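Local coordinates for vanadium-dependent haloperoxidase (Zobellia galactanivorans, PDB 4CIT), which probably catalyses the vanadate-dependent oxidation of iodide by hydrogen peroxide, as a bacterial iodoperoxidase of the PAP2-type haloperoxidase family, at residues D323-I326 / S327-E331; S403-S406 / F407-A411; H116-L119 / S120-L123. All coordinates share one frame; numbering follows the deposited sequence.

Contact 1 (D323-I326 / S327-E331)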
loop_
_atom_site.group_PDB
_atom_site.type_symbol
_atom_site.label_atom_id
_atom_site.label_comp_id
_atom_site.label_asym_id
_atom_site.label_seq_id
_atom_site.Cartn_x
_atom_site.Cartn_y
_atom_site.Cartn_z
ATOM N N ASP A 323 -5.825 5.257 1.932
ATOM C CA ASP A 323 -7.209 5.666 1.597
ATOM C C ASP A 323 -7.821 4.802 0.460
ATOM O O ASP A 323 -9.008 4.451 0.487
ATOM C CB ASP A 323 -7.324 7.184 1.354
ATOM C CG ASP A 323 -7.363 8.004 2.718
ATOM O OD1 ASP A 323 -7.138 7.377 3.864
ATOM O OD2 ASP A 323 -7.651 9.231 2.588
ATOM N N ALA A 324 -6.978 4.370 -0.455
ATOM C CA ALA A 324 -7.416 3.478 -1.539
ATOM C C ALA A 324 -7.928 2.114 -0.995
ATOM O O ALA A 324 -8.997 1.572 -1.426
ATOM C CB ALA A 324 -6.328 3.294 -2.534
ATOM N N PHE A 325 -7.244 1.548 0.004
ATOM C CA PHE A 325 -7.703 0.320 0.633
ATOM C C PHE A 325 -9.049 0.529 1.317
ATOM O O PHE A 325 -9.862 -0.382 1.326
ATOM C CB PHE A 325 -6.633 -0.284 1.527
ATOM C CG PHE A 325 -5.681 -1.172 0.820
ATOM C CD1 PHE A 325 -6.095 -2.434 0.444
ATOM C CD2 PHE A 325 -4.373 -0.773 0.585
ATOM C CE1 PHE A 325 -5.205 -3.262 -0.210
ATOM C CE2 PHE A 325 -3.456 -1.653 0.021
ATOM C CZ PHE A 325 -3.905 -2.886 -0.400
ATOM N N ILE A 326 -9.212 1.630 2.064
ATOM C CA ILE A 326 -10.490 1.886 2.709
ATOM C C ILE A 326 -11.631 1.984 1.663
ATOM O O ILE A 326 -12.675 1.358 1.817
ATOM C CB ILE A 326 -10.428 3.175 3.512
ATOM C CG1 ILE A 326 -9.458 2.903 4.674
ATOM C CG2 ILE A 326 -11.819 3.576 4.022
ATOM C CD1 ILE A 326 -9.141 4.118 5.535
ATOM N N SER A 327 -11.373 2.754 0.587
ATOM C CA SER A 327 -12.349 2.909 -0.505
ATOM C C SER A 327 -12.682 1.541 -1.147
ATOM O O SER A 327 -13.859 1.237 -1.414
ATOM C CB SER A 327 -11.799 3.915 -1.514
ATOM O OG SER A 327 -12.705 4.126 -2.574
ATOM N N CYS A 328 -11.672 0.730 -1.407
ATOM C CA CYS A 328 -11.885 -0.531 -2.078
ATOM C C CYS A 328 -12.592 -1.536 -1.178
ATOM O O CYS A 328 -13.615 -2.137 -1.588
ATOM C CB CYS A 328 -10.567 -1.067 -2.534
ATOM S SG CYS A 328 -10.741 -2.700 -3.336
ATOM N N TRP A 329 -12.149 -1.676 0.070
ATOM C CA TRP A 329 -12.807 -2.553 1.046
ATOM C C TRP A 329 -14.265 -2.129 1.380
ATOM O O TRP A 329 -15.136 -2.965 1.599
ATOM C CB TRP A 329 -11.987 -2.745 2.306
ATOM C CG TRP A 329 -11.287 -4.056 2.330
ATOM C CD1 TRP A 329 -11.525 -5.106 3.206
ATOM C CD2 TRP A 329 -10.300 -4.554 1.386
ATOM N NE1 TRP A 329 -10.782 -6.184 2.861
ATOM C CE2 TRP A 329 -9.988 -5.877 1.773
ATOM C CE3 TRP A 329 -9.656 -4.005 0.294
ATOM C CZ2 TRP A 329 -9.056 -6.636 1.100
ATOM C CZ3 TRP A 329 -8.739 -4.759 -0.377
ATOM C CH2 TRP A 329 -8.472 -6.071 -0.011
ATOM N N ASP A 330 -14.531 -0.837 1.379
ATOM C CA ASP A 330 -15.883 -0.269 1.459
ATOM C C ASP A 330 -16.779 -0.876 0.374
ATOM O O ASP A 330 -17.918 -1.346 0.633
ATOM C CB ASP A 330 -15.875 1.310 1.360
ATOM C CG ASP A 330 -17.224 1.910 1.481
ATOM O OD1 ASP A 330 -17.820 1.718 2.599
ATOM O OD2 ASP A 330 -17.771 2.423 0.472
ATOM N N GLU A 331 -16.281 -0.863 -0.862
ATOM C CA GLU A 331 -17.076 -1.415 -1.924
ATOM C C GLU A 331 -17.147 -2.941 -1.850
ATOM O O GLU A 331 -18.232 -3.573 -2.133
ATOM C CB GLU A 331 -16.503 -1.037 -3.284
ATOM C CG GLU A 331 -17.306 -1.555 -4.488
ATOM C CD GLU A 331 -18.766 -1.228 -4.415
ATOM O OE1 GLU A 331 -19.176 -0.192 -3.857
ATOM O OE2 GLU A 331 -19.596 -2.073 -4.871
#

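Contact 2 (S403-S406 / F407-A411)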
loop_
_atom_site.group_PDB
_atom_site.type_symbol
_atom_site.label_atom_id
_atom_site.label_comp_id
_atom_site.label_asym_id
_atom_site.label_seq_id
_atom_site.Cartn_x
_atom_site.Cartn_y
_atom_site.Cartn_z
ATOM N N SER A 403 10.233 -4.708 -16.707
ATOM C CA SER A 403 10.540 -3.305 -17.049
ATOM C C SER A 403 9.258 -2.617 -17.470
ATOM O O SER A 403 8.401 -3.262 -18.070
ATOM C CB SER A 403 11.583 -3.306 -18.154
ATOM O OG SER A 403 12.817 -3.802 -17.515
ATOM N N PHE A 404 9.163 -1.316 -17.209
ATOM C CA PHE A 404 7.990 -0.535 -17.525
ATOM C C PHE A 404 8.334 0.803 -18.092
ATOM O O PHE A 404 9.414 1.359 -17.812
ATOM C CB PHE A 404 7.144 -0.320 -16.214
ATOM C CG PHE A 404 6.654 -1.607 -15.672
ATOM C CD1 PHE A 404 5.571 -2.226 -16.234
ATOM C CD2 PHE A 404 7.294 -2.232 -14.648
ATOM C CE1 PHE A 404 5.131 -3.483 -15.747
ATOM C CE2 PHE A 404 6.812 -3.445 -14.128
ATOM C CZ PHE A 404 5.712 -4.077 -14.714
ATOM N N LYS A 405 7.451 1.325 -18.945
ATOM C CA LYS A 405 7.743 2.606 -19.572
ATOM C C LYS A 405 7.185 3.756 -18.762
ATOM O O LYS A 405 7.515 4.973 -19.049
ATOM C CB LYS A 405 7.167 2.679 -20.969
ATOM C CG LYS A 405 7.640 1.529 -21.848
ATOM C CD LYS A 405 7.476 1.857 -23.340
ATOM C CE LYS A 405 7.951 0.687 -24.208
ATOM N NZ LYS A 405 9.415 0.456 -23.998
ATOM N N SER A 406 6.288 3.449 -17.832
ATOM C CA SER A 406 5.620 4.472 -16.994
ATOM C C SER A 406 4.954 3.833 -15.749
ATOM O O SER A 406 4.668 2.607 -15.783
ATOM C CB SER A 406 4.551 5.206 -17.842
ATOM O OG SER A 406 3.426 4.381 -18.112
ATOM N N PHE A 407 4.638 4.641 -14.736
ATOM C CA PHE A 407 3.825 4.096 -13.649
ATOM C C PHE A 407 2.465 3.625 -14.125
ATOM O O PHE A 407 1.967 2.577 -13.632
ATOM C CB PHE A 407 3.655 5.088 -12.531
ATOM C CG PHE A 407 4.961 5.653 -12.040
ATOM C CD1 PHE A 407 5.928 4.839 -11.453
ATOM C CD2 PHE A 407 5.222 7.005 -12.187
ATOM C CE1 PHE A 407 7.107 5.386 -10.982
ATOM C CE2 PHE A 407 6.411 7.545 -11.736
ATOM C CZ PHE A 407 7.343 6.712 -11.125
ATOM N N LYS A 408 1.885 4.362 -15.085
ATOM C CA LYS A 408 0.555 4.030 -15.691
ATOM C C LYS A 408 0.578 2.650 -16.330
ATOM O O LYS A 408 -0.327 1.826 -16.111
ATOM C CB LYS A 408 0.127 5.079 -16.701
ATOM C CG LYS A 408 -1.327 4.888 -17.137
ATOM C CD LYS A 408 -1.680 5.785 -18.318
ATOM C CE LYS A 408 -2.938 5.344 -19.095
ATOM N NZ LYS A 408 -3.085 3.883 -19.369
ATOM N N GLN A 409 1.639 2.360 -17.033
ATOM C CA GLN A 409 1.812 1.056 -17.682
ATOM C C GLN A 409 1.923 -0.074 -16.692
ATOM O O GLN A 409 1.278 -1.111 -16.834
ATOM C CB GLN A 409 2.929 1.055 -18.696
ATOM C CG GLN A 409 3.049 -0.273 -19.466
ATOM C CD GLN A 409 4.363 -0.384 -20.216
ATOM O OE1 GLN A 409 5.442 -0.356 -19.633
ATOM N NE2 GLN A 409 4.269 -0.425 -21.570
ATOM N N ALA A 410 2.703 0.128 -15.649
ATOM C CA ALA A 410 2.752 -0.826 -14.549
ATOM C C ALA A 410 1.393 -1.043 -13.911
ATOM O O ALA A 410 1.069 -2.206 -13.617
ATOM C CB ALA A 410 3.746 -0.438 -13.515
ATOM N N ALA A 411 0.659 0.015 -13.577
ATOM C CA ALA A 411 -0.676 -0.151 -13.002
ATOM C C ALA A 411 -1.637 -0.929 -13.920
ATOM O O ALA A 411 -2.445 -1.760 -13.461
ATOM C CB ALA A 411 -1.341 1.214 -12.698
#

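Contact 3 (H116-L119 / S120-L123)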
loop_
_atom_site.group_PDB
_atom_site.type_symbol
_atom_site.label_atom_id
_atom_site.label_comp_id
_atom_site.label_asym_id
_atom_site.label_seq_id
_atom_site.Cartn_x
_atom_site.Cartn_y
_atom_site.Cartn_z
ATOM N N HIS A 116 10.246 7.195 12.500
ATOM C CA HIS A 116 9.773 6.177 11.533
ATOM C C HIS A 116 9.945 4.758 12.161
ATOM O O HIS A 116 9.016 3.946 12.167
ATOM C CB HIS A 116 10.508 6.307 10.231
ATOM C CG HIS A 116 9.945 5.474 9.157
ATOM N ND1 HIS A 116 10.143 4.115 9.093
ATOM C CD2 HIS A 116 9.137 5.799 8.105
ATOM C CE1 HIS A 116 9.433 3.629 8.075
ATOM N NE2 HIS A 116 8.848 4.636 7.448
ATOM N N MET A 117 11.154 4.478 12.701
ATOM C CA MET A 117 11.392 3.174 13.267
ATOM C C MET A 117 10.537 2.916 14.472
ATOM O O MET A 117 10.029 1.821 14.661
ATOM C CB MET A 117 12.874 2.980 13.603
ATOM C CG MET A 117 13.769 3.002 12.426
ATOM S SD MET A 117 15.551 2.531 12.668
ATOM C CE MET A 117 16.034 3.910 13.719
ATOM N N GLU A 118 10.394 3.918 15.343
ATOM C CA GLU A 118 9.620 3.691 16.558
ATOM C C GLU A 118 8.137 3.384 16.239
ATOM O O GLU A 118 7.557 2.444 16.752
ATOM C CB GLU A 118 9.625 5.007 17.427
ATOM C CG GLU A 118 8.632 5.065 18.577
ATOM C CD GLU A 118 8.773 3.998 19.634
ATOM O OE1 GLU A 118 9.790 3.321 19.714
ATOM O OE2 GLU A 118 7.744 3.700 20.305
ATOM N N LEU A 119 7.524 4.143 15.302
ATOM C CA LEU A 119 6.129 3.855 14.945
ATOM C C LEU A 119 5.991 2.561 14.176
ATOM O O LEU A 119 5.030 1.817 14.414
ATOM C CB LEU A 119 5.490 5.001 14.174
ATOM C CG LEU A 119 5.385 6.206 15.070
ATOM C CD1 LEU A 119 4.779 7.271 14.285
ATOM C CD2 LEU A 119 4.477 5.993 16.264
ATOM N N SER A 120 6.942 2.281 13.304
ATOM C CA SER A 120 6.947 1.012 12.596
ATOM C C SER A 120 6.942 -0.186 13.620
ATOM O O SER A 120 6.170 -1.106 13.489
ATOM C CB SER A 120 8.093 0.888 11.699
ATOM O OG SER A 120 7.993 1.772 10.611
ATOM N N LYS A 121 7.785 -0.098 14.641
ATOM C CA LYS A 121 7.874 -1.069 15.726
ATOM C C LYS A 121 6.547 -1.204 16.408
ATOM O O LYS A 121 6.121 -2.336 16.662
ATOM C CB LYS A 121 8.925 -0.659 16.731
ATOM C CG LYS A 121 9.259 -1.605 17.860
ATOM C CD LYS A 121 9.782 -0.812 19.055
ATOM C CE LYS A 121 8.613 -0.159 19.788
ATOM N NZ LYS A 121 9.118 0.774 20.856
ATOM N N ARG A 122 5.873 -0.114 16.732
ATOM C CA ARG A 122 4.578 -0.208 17.364
ATOM C C ARG A 122 3.509 -0.902 16.521
ATOM O O ARG A 122 2.600 -1.512 17.108
ATOM C CB ARG A 122 4.059 1.144 17.763
ATOM C CG ARG A 122 4.883 1.867 18.756
ATOM C CD ARG A 122 4.148 3.099 19.243
ATOM N NE ARG A 122 5.079 4.059 19.792
ATOM C CZ ARG A 122 4.671 5.211 20.326
ATOM N NH1 ARG A 122 3.354 5.505 20.382
ATOM N NH2 ARG A 122 5.569 6.062 20.809
ATOM N N LEU A 123 3.636 -0.831 15.218
ATOM C CA LEU A 123 2.572 -1.284 14.282
ATOM C C LEU A 123 2.733 -2.750 13.830
ATOM O O LEU A 123 1.831 -3.305 13.248
ATOM C CB LEU A 123 2.584 -0.370 13.073
ATOM C CG LEU A 123 1.992 0.975 13.297
ATOM C CD1 LEU A 123 2.463 1.980 12.198
ATOM C CD2 LEU A 123 0.500 0.816 13.308
#

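Contact 1 (D323-I326 / S327-E331)
Phe325 and Trp329, one turn apart on helix 307-335 of a mainly helical PAP2-type haloperoxidase, place their rings on one flank of that helix. The two side chains leave the backbone in a common direction, and CD1 of Phe325 lies 3.6 Å from CZ3 of Trp329. The indole carbon comes in at the edge of the phenyl ring, near its plane. Because the planes are inclined at 54°, the pair is neither a parallel stack nor a T-shape. The backbone between them is regular: Trp329 N donates to Phe325 O at 2.9 Å, and Asp330 N to Ile326 O at 2.9 Å. Ser327, bonded through N to Asp323 O, sends OG anti to its own N (chi1 -179°), to a hydrogen bond with Gln435.

Trp329 also borders the active site; its side chain lies about 5 Å from a bound vanadate, and it meets Phe361 and, through a cation-pi contact, Lys332, both vanadate-pocket residues; NE1 is bonded to Ile202 O. Phe325 rests on Pro59, Pro60 and Ser63, and Trp329 also reaches Pro60. Trp329 is thus placed as a probable second-shell residue, its CE3 3.9 Å from CD1 of Phe325, in the plane of the phenyl ring.

Contact 2 (S403-S406 / F407-A411)
Phe404 and Ala410 meet where a short strand turns into helix 407-420, a compact example of a helix start stabilised by side chains from both directions. Ser403, within strand 402-404, bonds through OG to Asp390 of the partner strand 389-391. Phe404 follows, its backbone paired with Phe389, and lays its ring against the first turn of the helix. The methyl of Ala410 sits over one face of that ring, a CH-pi contact with CB 3.8 Å from the Phe404 ring centroid. The ring keeps its CG beside the backbone N (chi1 -63°), which turns the ring toward the helix.

Lys405 contributes its backbone rather than its charge: its N donates to OE1 of Gln409 at 2.7 Å with an angle of 164° at the hydrogen. The donor stands above the plane of the amide carbonyl. Gln409 gets there with an extended chain, and its amide end crosses the Lys405 aliphatic stem at a slant, with Lys405 CG lying 3.6 Å from Gln409 OE1.

Ser406 is the N-cap. With chi1 at 72°, OG is placed between its own N and carbonyl carbon and accepts from Gln409 N at 2.9 Å. Its carbonyl O takes Ala410 N at 3.2 Å, the first main-chain bond of the helix. Phe407, next in sequence, leads away into a cluster with Phe387 and Phe389 and the helices 288-302 and 367-383.

Gln409 is thus tied at both ends, its N to the cap and its OE1 to the incoming chain. A first-turn N-H that has no earlier helical carbonyl to meet is satisfied by the serine, while the glutamine amide in turn accepts Lys405 N, linking the incoming chain to the first turn by side-chain as well as backbone bonds.

Contact 3 (H116-L119 / S120-L123)
Ser120 grips His116 O twice, with its backbone N at 2.9 Å and with OG at 2.9 Å. The two donors come from opposite faces of the carbonyl plane, and the hydroxyl stands 40° out of it. Its position, beside the backbone N (chi1 -69°), folds OG back over the preceding turn, where it also lies 3.5 Å from CE1 of the His116 ring, whose ND1 is hydrogen-bonded to Ser44.

Lys121 continues with a charged partner three residues back, the first arm of a salt-bridge network. Its chain bends at chi3 (78°) and brings NZ to 2.9 Å from OE1 of Glu118, on the syn side of the carboxylate; a weak second bond reaches OE2.

Arg122, four residues after Glu118, completes the network at the other oxygen. Its NE donates to OE2 of Glu118 at 2.7 Å, on the anti side and almost in the guanidinium plane, while NH2 adds a weak bond. Carboxylate and guanidinium are strongly twisted, so the pairing is not coplanar, and CD2 of Leu119 lies over one face of the guanidinium, toward its rim. Replacing Glu118 by an alanine would probably leave Lys121 NZ and Arg122 NE without this carboxylate and let the guanidinium turn about its remaining salt bridge to Asp161.

Leu123 closes the segment, its CG 3.3 Å from Leu119 O. Helix 108-123 is packed on several sides: His116 and Ser120 touch helices 38-55 and 59-80, Glu118 and Leu119 meet helix 146-167, to which Arg122 is also tied through Asp161, and Lys121 touches helix 128-144.

The three contacts illustrate one principle, that side chains a turn apart reinforce local structure in ways suited to their surroundings. Contact 1 is wholly buried, and its aromatic pair adjoins the vanadate pocket; contacts 2 and 3 are only partly buried, contact 2 being the most exposed of the three. Contact 1 and contact 3 both lie within single long helices that pack on helix 59-80, whereas contact 2 joins a strand to a helix start. Their chemistry differs accordingly: aromatic packing in the interior, capping and amide bonds at the junction, a salt-bridge network among the partly exposed residues of contact 3. Contacts 2 and 3, about 31 Å apart between centres, lie on opposite sides of the chain's centre.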